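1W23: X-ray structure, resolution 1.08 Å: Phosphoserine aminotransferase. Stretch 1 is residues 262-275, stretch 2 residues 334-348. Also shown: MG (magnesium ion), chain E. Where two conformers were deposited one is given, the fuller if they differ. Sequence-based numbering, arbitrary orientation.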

ATOM      1  N   ALA A 262     -12.985 -20.149  17.676  1.00 10.50           N
ATOM      2  CA  ALA A 262     -14.247 -20.363  16.946  1.00 10.61           C
ATOM      3  C   ALA A 262     -14.007 -20.444  15.462  1.00 10.46           C
ATOM      4  O   ALA A 262     -14.640 -21.259  14.780  1.00 10.70           O
ATOM      5  CB  ALA A 262     -15.268 -19.273  17.259  1.00 11.79           C
ATOM      6  N   ILE A 263     -13.106 -19.618  14.944  1.00 10.01           N
ATOM      7  CA  ILE A 263     -12.884 -19.609  13.510  1.00  9.81           C
ATOM      8  C   ILE A 263     -12.190 -20.905  13.115  1.00  9.92           C
ATOM      9  O   ILE A 263     -12.446 -21.445  12.002  1.00 10.32           O
ATOM     10  CB  ILE A 263     -12.206 -18.349  12.998  1.00 10.89           C
ATOM     11  CG1 ILE A 263     -12.516 -18.143  11.487  0.60 12.82           C
ATOM     12  CG2 ILE A 263     -10.715 -18.339  13.160  1.00 12.26           C
ATOM     13  CD1 ILE A 263     -13.920 -17.833  11.062  0.60 15.07           C
ATOM     14  N   ALA A 264     -11.304 -21.463  13.954  1.00  9.84           N
ATOM     15  CA  ALA A 264     -10.714 -22.765  13.634  1.00 10.32           C
ATOM     16  C   ALA A 264     -11.776 -23.853  13.509  1.00  9.91           C
ATOM     17  O   ALA A 264     -11.702 -24.677  12.605  1.00 10.84           O
ATOM     18  CB  ALA A 264      -9.718 -23.193  14.707  1.00 11.02           C
ATOM     19  N   LYS A 265     -12.770 -23.860  14.411  1.00 10.27           N
ATOM     20  CA  LYS A 265     -13.851 -24.827  14.310  1.00 10.79           C
ATOM     21  C   LYS A 265     -14.595 -24.689  12.967  1.00 10.70           C
ATOM     22  O   LYS A 265     -14.859 -25.695  12.276  1.00 11.33           O
ATOM     23  CB  LYS A 265     -14.844 -24.624  15.461  1.00 11.85           C
ATOM     24  CG  LYS A 265     -16.026 -25.548  15.501  1.00 15.07           C
ATOM     25  CD  LYS A 265     -16.939 -25.169  16.691  0.50 18.30           C
ATOM     26  CE  LYS A 265     -18.299 -25.868  16.490  0.50 22.50           C
ATOM     27  NZ  LYS A 265     -18.129 -27.319  16.722  0.50 29.72           N
ATOM     28  N   GLN A 266     -14.922 -23.452  12.567  1.00 10.52           N
ATOM     29  CA  GLN A 266     -15.592 -23.185  11.320  1.00 10.49           C
ATOM     30  C   GLN A 266     -14.736 -23.639  10.150  1.00  9.97           C
ATOM     31  O   GLN A 266     -15.241 -24.251   9.188  1.00 10.88           O
ATOM     32  CB  GLN A 266     -15.914 -21.700  11.159  0.50 11.91           C
ATOM     33  CG  GLN A 266     -16.958 -21.110  12.084  0.50 14.40           C
ATOM     34  CD  GLN A 266     -18.353 -21.243  11.483  0.50 16.83           C
ATOM     35  OE1 GLN A 266     -18.981 -22.289  11.634  0.50 19.82           O
ATOM     36  NE2 GLN A 266     -18.936 -20.280  10.783  0.50 18.91           N
ATOM     37  N   ASN A 267     -13.461 -23.332  10.186  1.00 10.05           N
ATOM     38  CA  ASN A 267     -12.537 -23.621   9.090  1.00  9.76           C
ATOM     39  C   ASN A 267     -12.353 -25.141   8.938  1.00  9.84           C
ATOM     40  O   ASN A 267     -12.317 -25.660   7.809  1.00  9.85           O
ATOM     41  CB  ASN A 267     -11.207 -22.920   9.308  1.00  9.52           C
ATOM     42  CG  ASN A 267     -11.312 -21.404   9.094  1.00  9.42           C
ATOM     43  OD1 ASN A 267     -12.189 -20.914   8.410  1.00 10.89           O
ATOM     44  ND2 ASN A 267     -10.357 -20.681   9.716  1.00  9.75           N
ATOM     45  N   GLU A 268     -12.220 -25.832  10.075  1.00 10.07           N
ATOM     46  CA  GLU A 268     -12.113 -27.297   9.991  1.00 10.20           C
ATOM     47  C   GLU A 268     -13.381 -27.896   9.368  1.00 10.20           C
ATOM     48  O   GLU A 268     -13.290 -28.829   8.571  1.00 10.91           O
ATOM     49  CB  GLU A 268     -11.827 -27.863  11.386  1.00 10.61           C
ATOM     50  CG  GLU A 268     -10.428 -27.514  11.872  1.00 12.81           C
ATOM     51  CD  GLU A 268     -10.045 -27.843  13.271  1.00 19.01           C
ATOM     52  OE1 GLU A 268      -8.958 -27.462  13.746  1.00 24.51           O
ATOM     53  OE2 GLU A 268     -10.852 -28.528  13.937  1.00 28.76           O
ATOM     54  N   GLU A 269     -14.554 -27.418   9.731  1.00 11.20           N
ATOM     55  CA  GLU A 269     -15.784 -27.963   9.196  1.00 12.15           C
ATOM     56  C   GLU A 269     -15.874 -27.716   7.699  1.00 12.48           C
ATOM     57  O   GLU A 269     -16.266 -28.639   6.933  1.00 13.27           O
ATOM     58  CB  GLU A 269     -16.992 -27.332   9.888  1.00 15.41           C
ATOM     59  CG  GLU A 269     -18.246 -27.986   9.482  1.00 23.91           C
ATOM     60  CD  GLU A 269     -19.540 -27.598  10.137  1.00 35.53           C
ATOM     61  OE1 GLU A 269     -19.481 -26.797  11.084  1.00 47.58           O
ATOM     62  OE2 GLU A 269     -20.536 -28.224   9.603  1.00 46.35           O
ATOM     63  N   LYS A 270     -15.575 -26.523   7.224  1.00 11.20           N
ATOM     64  CA  LYS A 270     -15.783 -26.242   5.818  1.00 12.99           C
ATOM     65  C   LYS A 270     -14.709 -26.973   4.978  1.00 11.37           C
ATOM     66  O   LYS A 270     -15.044 -27.479   3.922  1.00 12.09           O
ATOM     67  CB  LYS A 270     -16.014 -24.799   5.622  1.00 21.48           C
ATOM     68  CG  LYS A 270     -14.906 -23.890   5.689  1.00 22.41           C
ATOM     69  CD  LYS A 270     -15.368 -22.378   5.832  1.00 16.35           C
ATOM     70  CE  LYS A 270     -14.269 -21.605   5.172  0.60 11.57           C
ATOM     71  NZ  LYS A 270     -12.996 -21.446   5.905  0.60 10.83           N
ATOM     72  N   ALA A 271     -13.469 -27.095   5.467  1.00 10.36           N
ATOM     73  CA  ALA A 271     -12.470 -27.876   4.766  1.00 10.97           C
ATOM     74  C   ALA A 271     -12.902 -29.329   4.664  1.00 10.93           C
ATOM     75  O   ALA A 271     -12.710 -29.961   3.615  1.00 11.34           O
ATOM     76  CB  ALA A 271     -11.116 -27.744   5.472  1.00 11.27           C
ATOM     77  N   LYS A 272     -13.453 -29.884   5.748  1.00 10.47           N
ATOM     78  CA  LYS A 272     -13.852 -31.312   5.728  1.00 10.83           C
ATOM     79  C   LYS A 272     -14.917 -31.540   4.666  1.00 10.07           C
ATOM     80  O   LYS A 272     -14.925 -32.636   4.069  1.00 10.52           O
ATOM     81  CB  LYS A 272     -14.344 -31.707   7.110  1.00 14.04           C
ATOM     82  CG  LYS A 272     -15.007 -33.070   7.236  0.50 18.33           C
ATOM     83  CD  LYS A 272     -15.627 -33.279   8.607  0.50 21.46           C
ATOM     84  CE  LYS A 272     -16.555 -34.468   8.720  0.50 20.11           C
ATOM     85  NZ  LYS A 272     -16.074 -35.743   8.188  0.50 20.00           N
ATOM     86  N   ILE A 273     -15.809 -30.601   4.417  1.00 10.22           N
ATOM     87  CA  ILE A 273     -16.803 -30.792   3.332  1.00 10.79           C
ATOM     88  C   ILE A 273     -16.109 -31.085   2.038  1.00 10.44           C
ATOM     89  O   ILE A 273     -16.515 -31.996   1.293  1.00 11.27           O
ATOM     90  CB  ILE A 273     -17.704 -29.549   3.219  1.00 11.20           C
ATOM     91  CG1 ILE A 273     -18.640 -29.395   4.449  1.00 13.57           C
ATOM     92  CG2 ILE A 273     -18.528 -29.562   1.934  1.00 12.23           C
ATOM     93  CD1 ILE A 273     -19.281 -28.039   4.559  1.00 16.55           C
ATOM     94  N   ILE A 274     -15.070 -30.300   1.713  1.00 10.12           N
ATOM     95  CA  ILE A 274     -14.403 -30.467   0.424  1.00  9.97           C
ATOM     96  C   ILE A 274     -13.508 -31.693   0.421  1.00  9.61           C
ATOM     97  O   ILE A 274     -13.547 -32.485  -0.537  1.00  9.81           O
ATOM     98  CB  ILE A 274     -13.641 -29.166   0.056  1.00 10.73           C
ATOM     99  CG1 ILE A 274     -14.597 -27.955   0.041  1.00 13.77           C
ATOM    100  CG2 ILE A 274     -12.969 -29.353  -1.298  1.00 11.06           C
ATOM    101  CD1 ILE A 274     -13.912 -26.628  -0.101  1.00 16.08           C
ATOM    102  N   TYR A 275     -12.695 -31.898   1.455  1.00  9.22           N
ATOM    103  CA  TYR A 275     -11.859 -33.090   1.506  1.00  9.41           C
ATOM    104  C   TYR A 275     -12.675 -34.388   1.498  1.00  9.59           C
ATOM    105  O   TYR A 275     -12.265 -35.356   0.848  1.00  9.90           O
ATOM    106  CB  TYR A 275     -10.871 -33.049   2.665  1.00  9.43           C
ATOM    107  CG  TYR A 275      -9.730 -32.076   2.491  1.00  9.43           C
ATOM    108  CD1 TYR A 275      -9.526 -31.033   3.353  1.00  9.89           C
ATOM    109  CD2 TYR A 275      -8.835 -32.198   1.428  1.00  9.50           C
ATOM    110  CE1 TYR A 275      -8.486 -30.125   3.200  1.00  9.68           C
ATOM    111  CE2 TYR A 275      -7.786 -31.321   1.262  1.00  9.28           C
ATOM    112  CZ  TYR A 275      -7.626 -30.277   2.150  1.00  9.57           C
ATOM    113  OH  TYR A 275      -6.552 -29.415   1.944  1.00  9.71           O
TER
HETATM  114 MG    MG E1362     -25.745 -17.890   2.293  1.00 14.42          MG
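Stretch 2 334-348: RASIYNAVPIDACIA

Packing of residues 334-348 on the helix 262-275 of phosphoserine aminotransferase. Stretch 1 is helical throughout. Stretch 2 enters as the end of a strand (334-336), passes through Ile337 into a type I turn from Tyr338 to Val341, closed by Val341 N to Tyr338 O at 3.0 Å, and begins a helix at Ile343 with Pro342 at the N-cap position. The two helices run in the same direction, their axes only 8° from parallel and 9.0 Å apart at closest approach. The register sets Asn267 beside Asn339 (CA to CA 6.5 Å), Lys270 beside Ile343 (CA to CA 5.6 Å) and Ala271 beside Ile337 (CA to CA 7.3 Å); together the stretches bury 680 Å².

Polar contacts gather where the strand gives way to the turn. The side chain of Lys270 leaves the helix with chi1 p and carries its ammonium group to backbone carbonyls: NZ donates to Ile337 O at 2.6 Å and to Tyr338 O at 3.2 Å. Within its own helix the same NZ donates to Asn267 OD1 at 2.7 Å, so the charge is held among three oxygens. Asn267 extends this network, its ND2 donating to Asn339 OD1 at 3.0 Å with a nearly straight N-H...O angle of 162°. Water 1 bridges the stretches, donating to Asn267 OD1 at 2.8 Å and to Asn339 O at 2.5 Å. The methylene end of Lys270 also lies against the turn, with CE 3.2 Å from Val341 O.

Apolar contacts lie between the helices and reach back to the strand. Ile274 points toward stretch 2, and its CD1 meets Ile337 CG2 at 3.7 Å, Cys346 SG at 4.0 Å and Ala335 CB at 4.3 Å, joining strand and helix through one methyl group. Ile337 CD1 lies 3.7 Å from Ala271 CB and 3.6 Å from Ala271 CA. Ile273 packs along the second helix, its CD1 3.5 Å from Ile343 CG1 and 4.0 Å from Ile347 CG1, contacts one helical turn apart. Two further contacts are close without being hydrogen bonds or apolar pairs: Cys346, which faces the first helix, has SG 3.8 Å from Lys270 CB, and nearer the start of stretch 1 Ile263 CG1 rests 3.6 Å from Asn339 OD1.

The magnesium ion lies off this interface. Asp344 points away from stretch 1 and binds the metal through OD2 at 2.1 Å, while water 2, 2.1 Å from MG through its O, donates to Asp344 OD1 at 2.7 Å.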

ATOM      1  N   ARG A 334      -7.901 -25.169  -7.369  1.00  9.32           N
ATOM      2  CA  ARG A 334      -7.577 -24.700  -6.021  1.00  9.01           C
ATOM      3  C   ARG A 334      -8.805 -24.003  -5.474  1.00  8.98           C
ATOM      4  O   ARG A 334      -9.222 -22.980  -5.982  1.00  9.45           O
ATOM      5  CB  ARG A 334      -6.393 -23.736  -6.020  1.00  9.26           C
ATOM      6  CG  ARG A 334      -6.063 -23.211  -4.631  1.00  9.40           C
ATOM      7  CD  ARG A 334      -4.755 -22.433  -4.590  1.00  9.25           C
ATOM      8  NE  ARG A 334      -4.747 -21.316  -5.541  1.00  9.33           N
ATOM      9  CZ  ARG A 334      -3.783 -20.405  -5.575  1.00  9.99           C
ATOM     10  NH1 ARG A 334      -2.770 -20.445  -4.734  1.00 10.47           N
ATOM     11  NH2 ARG A 334      -3.859 -19.430  -6.519  1.00 11.07           N
ATOM     12  N   ALA A 335      -9.390 -24.590  -4.409  1.00  8.84           N
ATOM     13  CA  ALA A 335     -10.510 -23.977  -3.702  1.00  9.09           C
ATOM     14  C   ALA A 335      -9.932 -23.245  -2.471  1.00  8.76           C
ATOM     15  O   ALA A 335      -9.504 -23.911  -1.507  1.00  9.52           O
ATOM     16  CB  ALA A 335     -11.544 -25.018  -3.267  1.00 10.01           C
ATOM     17  N   SER A 336      -9.873 -21.922  -2.509  1.00  8.65           N
ATOM     18  CA  SER A 336      -9.382 -21.134  -1.379  1.00  8.74           C
ATOM     19  C   SER A 336     -10.562 -20.853  -0.463  1.00  8.55           C
ATOM     20  O   SER A 336     -11.592 -20.346  -0.886  1.00  9.54           O
ATOM     21  CB  SER A 336      -8.702 -19.876  -1.862  1.00  9.29           C
ATOM     22  OG  SER A 336      -7.553 -20.174  -2.647  1.00  9.60           O
ATOM     23  N   ILE A 337     -10.397 -21.274   0.799  1.00  8.96           N
ATOM     24  CA  ILE A 337     -11.432 -21.321   1.816  1.00  9.08           C
ATOM     25  C   ILE A 337     -10.974 -20.622   3.095  1.00  9.25           C
ATOM     26  O   ILE A 337     -11.034 -21.116   4.198  1.00 11.26           O
ATOM     27  CB  ILE A 337     -11.904 -22.783   2.050  1.00  9.31           C
ATOM     28  CG1 ILE A 337     -10.754 -23.747   2.334  1.00  9.37           C
ATOM     29  CG2 ILE A 337     -12.745 -23.246   0.880  1.00 10.43           C
ATOM     30  CD1 ILE A 337     -11.228 -25.118   2.820  1.00 10.14           C
ATOM     31  N   TYR A 338     -10.482 -19.389   2.911  1.00  9.44           N
ATOM     32  CA  TYR A 338     -10.079 -18.520   3.993  1.00  9.18           C
ATOM     33  C   TYR A 338     -11.220 -18.248   4.944  1.00  9.25           C
ATOM     34  O   TYR A 338     -12.380 -18.595   4.671  1.00 10.06           O
ATOM     35  CB  TYR A 338      -9.560 -17.210   3.381  1.00  9.58           C
ATOM     36  CG  TYR A 338      -8.419 -17.404   2.401  1.00  9.11           C
ATOM     37  CD1 TYR A 338      -8.481 -16.862   1.129  1.00 10.53           C
ATOM     38  CD2 TYR A 338      -7.280 -18.100   2.703  1.00 10.02           C
ATOM     39  CE1 TYR A 338      -7.473 -17.003   0.228  1.00  9.75           C
ATOM     40  CE2 TYR A 338      -6.244 -18.241   1.821  1.00 10.85           C
ATOM     41  CZ  TYR A 338      -6.330 -17.678   0.573  1.00  9.13           C
ATOM     42  OH  TYR A 338      -5.273 -17.868  -0.316  1.00 10.26           O
ATOM     43  N   ASN A 339     -10.931 -17.579   6.051  1.00 10.26           N
ATOM     44  CA  ASN A 339     -11.901 -17.405   7.148  1.00 10.18           C
ATOM     45  C   ASN A 339     -13.293 -16.966   6.668  1.00 10.25           C
ATOM     46  O   ASN A 339     -14.290 -17.498   7.162  1.00 11.27           O
ATOM     47  CB  ASN A 339     -11.402 -16.310   8.073  1.00 10.79           C
ATOM     48  CG  ASN A 339     -10.249 -16.686   8.990  1.00  9.73           C
ATOM     49  OD1 ASN A 339      -9.846 -17.842   9.077  1.00  9.60           O
ATOM     50  ND2 ASN A 339      -9.717 -15.694   9.710  1.00 11.89           N
ATOM     51  N   ALA A 340     -13.351 -15.989   5.768  1.00 10.11           N
ATOM     52  CA  ALA A 340     -14.639 -15.391   5.406  1.00  9.80           C
ATOM     53  C   ALA A 340     -15.413 -16.139   4.336  1.00  9.08           C
ATOM     54  O   ALA A 340     -16.556 -15.760   4.057  1.00 10.17           O
ATOM     55  CB  ALA A 340     -14.454 -13.949   5.003  1.00 12.09           C
ATOM     56  N   VAL A 341     -14.864 -17.171   3.738  1.00  8.90           N
ATOM     57  CA  VAL A 341     -15.636 -17.931   2.762  1.00  9.34           C
ATOM     58  C   VAL A 341     -16.765 -18.642   3.485  1.00  9.57           C
ATOM     59  O   VAL A 341     -16.507 -19.401   4.436  1.00 10.46           O
ATOM     60  CB  VAL A 341     -14.730 -18.901   1.971  1.00  9.63           C
ATOM     61  CG1 VAL A 341     -15.556 -19.799   1.080  1.00 11.11           C
ATOM     62  CG2 VAL A 341     -13.668 -18.140   1.181  1.00 10.15           C
ATOM     63  N   PRO A 342     -18.032 -18.441   3.109  1.00  9.96           N
ATOM     64  CA  PRO A 342     -19.141 -19.042   3.875  1.00 10.65           C
ATOM     65  C   PRO A 342     -19.235 -20.532   3.655  1.00  9.92           C
ATOM     66  O   PRO A 342     -18.917 -21.059   2.587  1.00 10.42           O
ATOM     67  CB  PRO A 342     -20.375 -18.304   3.357  0.60 11.28           C
ATOM     68  CG  PRO A 342     -19.999 -18.014   1.954  0.60 12.87           C
ATOM     69  CD  PRO A 342     -18.527 -17.600   1.987  0.60 12.25           C
ATOM     70  N   ILE A 343     -19.763 -21.224   4.670  1.00 10.93           N
ATOM     71  CA  ILE A 343     -19.893 -22.677   4.557  1.00 11.44           C
ATOM     72  C   ILE A 343     -20.835 -23.027   3.416  1.00 10.57           C
ATOM     73  O   ILE A 343     -20.593 -24.078   2.744  1.00 10.88           O
ATOM     74  CB  ILE A 343     -20.268 -23.324   5.887  1.00 12.85           C
ATOM     75  CG1 ILE A 343     -20.076 -24.849   5.817  1.00 15.67           C
ATOM     76  CG2 ILE A 343     -21.688 -23.039   6.326  1.00 17.38           C
ATOM     77  CD1 ILE A 343     -19.985 -25.438   7.188  1.00 23.13           C
ATOM     78  N   ASP A 344     -21.869 -22.266   3.085  1.00 10.46           N
ATOM     79  CA  ASP A 344     -22.730 -22.642   1.960  1.00 11.22           C
ATOM     80  C   ASP A 344     -22.003 -22.595   0.614  1.00 10.78           C
ATOM     81  O   ASP A 344     -22.450 -23.315  -0.281  1.00 11.24           O
ATOM     82  CB  ASP A 344     -24.045 -21.888   1.944  1.00 12.53           C
ATOM     83  CG  ASP A 344     -24.029 -20.414   1.794  1.00 13.44           C
ATOM     84  OD1 ASP A 344     -22.933 -19.816   1.675  1.00 13.09           O
ATOM     85  OD2 ASP A 344     -25.152 -19.807   1.823  1.00 15.37           O
ATOM     86  N   ALA A 345     -20.914 -21.845   0.501  1.00  9.97           N
ATOM     87  CA  ALA A 345     -20.137 -21.926  -0.744  1.00 10.20           C
ATOM     88  C   ALA A 345     -19.466 -23.296  -0.858  1.00  9.66           C
ATOM     89  O   ALA A 345     -19.341 -23.848  -1.954  1.00  9.81           O
ATOM     90  CB  ALA A 345     -19.140 -20.808  -0.828  1.00 11.13           C
ATOM     91  N   CYS A 346     -18.983 -23.817   0.277  1.00  9.42           N
ATOM     92  CA  CYS A 346     -18.357 -25.122   0.303  1.00  9.99           C
ATOM     93  C   CYS A 346     -19.382 -26.221   0.013  1.00 10.03           C
ATOM     94  O   CYS A 346     -19.057 -27.183  -0.700  1.00 10.72           O
ATOM     95  CB  CYS A 346     -17.660 -25.322   1.652  1.00 10.81           C
ATOM     96  SG  CYS A 346     -16.294 -24.150   1.931  1.00 11.80           S
ATOM     97  N   ILE A 347     -20.579 -26.110   0.596  1.00 10.51           N
ATOM     98  CA  ILE A 347     -21.658 -27.060   0.257  1.00 10.99           C
ATOM     99  C   ILE A 347     -21.945 -26.993  -1.220  1.00 10.47           C
ATOM    100  O   ILE A 347     -22.122 -28.045  -1.867  1.00 11.36           O
ATOM    101  CB  ILE A 347     -22.872 -26.750   1.124  1.00 12.86           C
ATOM    102  CG1 ILE A 347     -22.607 -26.926   2.628  0.60 16.40           C
ATOM    103  CG2 ILE A 347     -24.079 -27.558   0.629  1.00 16.92           C
ATOM    104  CD1 ILE A 347     -23.640 -26.403   3.606  0.60 22.35           C
ATOM    105  N   ALA A 348     -22.035 -25.802  -1.820  1.00 10.30           N
ATOM    106  CA  ALA A 348     -22.310 -25.658  -3.241  1.00 10.58           C
ATOM    107  C   ALA A 348     -21.194 -26.327  -4.077  1.00 10.15           C
ATOM    108  O   ALA A 348     -21.469 -26.989  -5.088  1.00 10.64           O
ATOM    109  CB  ALA A 348     -22.511 -24.202  -3.630  1.00 11.08           C
TER
HETATM  110  O   HOH W   1     -14.657 -19.570   8.529  1.00 25.96           O
HETATM  111  O   HOH W   2     -23.684 -17.327   2.280  1.00 14.01           O
HETATM  112  O   HOH W   3     -25.922 -17.396   0.388  1.00 20.73           O